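PDB 2X3G: SIRV1 hypothetical protein ORF119 from Sulfolobus islandicus rudivirus 1 variant xx, which probably acts as a Rep-type HUH endonuclease that nicks viral DNA to initiate genome replication. Local coordinates for residues I33-F37 with Y65-V69. Residues are numbered along the deposited sequence; the frame is centred on the assembly and turned at random.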
loop_
_atom_site.group_PDB
_atom_site.type_symbol
_atom_site.label_atom_id
_atom_site.label_comp_id
_atom_site.label_asym_id
_atom_site.label_seq_id
_atom_site.Cartn_x
_atom_site.Cartn_y
_atom_site.Cartn_z
ATOM N N ILE A 33 8.038 -1.781 -17.717
ATOM C CA ILE A 33 6.685 -1.651 -18.271
ATOM C C ILE A 33 6.152 -0.252 -18.073
ATOM O O ILE A 33 5.754 0.404 -19.026
ATOM C CB ILE A 33 5.688 -2.652 -17.606
ATOM C CG1 ILE A 33 6.044 -4.097 -17.971
ATOM C CG2 ILE A 33 4.265 -2.369 -18.033
ATOM C CD1 ILE A 33 5.712 -5.083 -16.870
ATOM N N PHE A 34 6.116 0.191 -16.821
ATOM C CA PHE A 34 5.593 1.515 -16.495
ATOM C C PHE A 34 6.421 2.619 -17.161
ATOM O O PHE A 34 5.865 3.574 -17.693
ATOM C CB PHE A 34 5.567 1.736 -14.974
ATOM C CG PHE A 34 4.399 1.088 -14.251
ATOM C CD1 PHE A 34 3.484 0.260 -14.902
ATOM C CD2 PHE A 34 4.249 1.278 -12.885
ATOM C CE1 PHE A 34 2.429 -0.322 -14.203
ATOM C CE2 PHE A 34 3.186 0.685 -12.181
ATOM C CZ PHE A 34 2.284 -0.109 -12.840
ATOM N N ARG A 35 7.742 2.502 -17.106
ATOM C CA ARG A 35 8.616 3.481 -17.752
ATOM C C ARG A 35 8.346 3.598 -19.249
ATOM O O ARG A 35 8.144 4.695 -19.769
ATOM C CB ARG A 35 10.082 3.134 -17.522
ATOM C CG ARG A 35 11.027 3.985 -18.351
ATOM C CD ARG A 35 12.464 3.748 -17.983
ATOM N NE ARG A 35 12.938 2.394 -18.292
ATOM C CZ ARG A 35 13.203 1.935 -19.518
ATOM N NH1 ARG A 35 13.020 2.690 -20.598
ATOM N NH2 ARG A 35 13.650 0.701 -19.665
ATOM N N LYS A 36 8.341 2.468 -19.941
ATOM C CA LYS A 36 8.102 2.476 -21.379
ATOM C C LYS A 36 6.694 2.939 -21.727
ATOM O O LYS A 36 6.488 3.608 -22.746
ATOM C CB LYS A 36 8.362 1.100 -21.989
ATOM C CG LYS A 36 9.835 0.797 -22.205
ATOM C CD LYS A 36 10.026 -0.372 -23.142
ATOM C CE LYS A 36 11.361 -0.273 -23.868
ATOM N NZ LYS A 36 11.846 -1.590 -24.343
ATOM N N PHE A 37 5.722 2.582 -20.891
ATOM C CA PHE A 37 4.374 3.111 -21.041
ATOM C C PHE A 37 4.389 4.630 -20.868
ATOM O O PHE A 37 3.769 5.352 -21.633
ATOM C CB PHE A 37 3.402 2.463 -20.043
ATOM C CG PHE A 37 1.989 2.918 -20.206
ATOM C CD1 PHE A 37 1.158 2.330 -21.149
ATOM C CD2 PHE A 37 1.479 3.939 -19.425
ATOM C CE1 PHE A 37 -0.146 2.772 -21.310
ATOM C CE2 PHE A 37 0.195 4.378 -19.604
ATOM C CZ PHE A 37 -0.612 3.802 -20.531
ATOM N N TYR A 65 -2.382 -3.573 -12.074
ATOM C CA TYR A 65 -1.956 -2.179 -12.219
ATOM C C TYR A 65 -3.170 -1.279 -12.399
ATOM O O TYR A 65 -4.117 -1.654 -13.064
ATOM C CB TYR A 65 -1.086 -1.971 -13.465
ATOM C CG TYR A 65 0.119 -2.870 -13.666
ATOM C CD1 TYR A 65 0.513 -3.224 -14.956
ATOM C CD2 TYR A 65 0.880 -3.330 -12.600
ATOM C CE1 TYR A 65 1.614 -4.018 -15.188
ATOM C CE2 TYR A 65 1.986 -4.119 -12.812
ATOM C CZ TYR A 65 2.350 -4.464 -14.116
ATOM O OH TYR A 65 3.444 -5.242 -14.356
ATOM N N HIS A 66 -3.127 -0.089 -11.826
ATOM C CA HIS A 66 -4.119 0.950 -12.116
ATOM C C HIS A 66 -3.355 2.175 -12.563
ATOM O O HIS A 66 -2.349 2.524 -11.962
ATOM C CB HIS A 66 -4.981 1.303 -10.899
ATOM C CG HIS A 66 -5.773 0.164 -10.355
ATOM N ND1 HIS A 66 -6.832 -0.403 -11.032
ATOM C CD2 HIS A 66 -5.664 -0.511 -9.190
ATOM C CE1 HIS A 66 -7.338 -1.381 -10.306
ATOM N NE2 HIS A 66 -6.642 -1.472 -9.187
ATOM N N ILE A 67 -3.843 2.824 -13.613
ATOM C CA ILE A 67 -3.158 3.943 -14.201
ATOM C C ILE A 67 -4.159 5.041 -14.529
ATOM O O ILE A 67 -5.178 4.765 -15.146
ATOM C CB ILE A 67 -2.421 3.511 -15.486
ATOM C CG1 ILE A 67 -1.423 2.386 -15.201
ATOM C CG2 ILE A 67 -1.659 4.669 -16.105
ATOM C CD1 ILE A 67 -0.552 2.048 -16.405
ATOM N N LEU A 68 -3.872 6.273 -14.096
ATOM C CA LEU A 68 -4.548 7.455 -14.638
ATOM C C LEU A 68 -3.641 8.172 -15.610
ATOM O O LEU A 68 -2.481 8.455 -15.310
ATOM C CB LEU A 68 -4.930 8.454 -13.557
ATOM C CG LEU A 68 -6.106 8.121 -12.690
ATOM C CD1 LEU A 68 -6.223 9.231 -11.641
ATOM C CD2 LEU A 68 -7.373 8.000 -13.509
ATOM N N VAL A 69 -4.179 8.444 -16.784
ATOM C CA VAL A 69 -3.470 9.199 -17.818
ATOM C C VAL A 69 -4.272 10.492 -18.019
ATOM O O VAL A 69 -5.454 10.454 -18.331
ATOM C CB VAL A 69 -3.357 8.395 -19.125
ATOM C CG1 VAL A 69 -2.796 9.270 -20.267
ATOM C CG2 VAL A 69 -2.479 7.137 -18.930
#
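One face of the antiparallel sheet in this HUH-like, Rep-type fold is covered by helix 30-44, which runs nearly along strand 64-71: the axes of 33-37 and 65-69 lie 12.0 Å apart at 20°. Alternation sorts the strand, with Tyr65, Ile67 and Val69 directing CA-to-CB toward the helix and His66 directing it away. The sequence His64-Tyr65-His66 fits an HUH motif, and the His66 ring meets Tyr108, consistent with a catalytic site across the sheet. Phe34 starts sideways, but its m rotamer brings the ring edge against the face of Tyr65, itself m: a T-shaped pair with centroids 4.7 Å apart and planes at 70°. One turn on, Phe37 takes t; Ile67 CD1 lies over one face of its ring, while Phe37 CE2 reaches Val69 CG2 at 3.9 Å and Ile67 CG2 at 4.0 Å. No hydrogen bond joins the segments; Tyr65 OH instead bonds Thr30 OG1 on the same helix, and Ile33 CD1 sits 3.4 Å from Tyr65 OH.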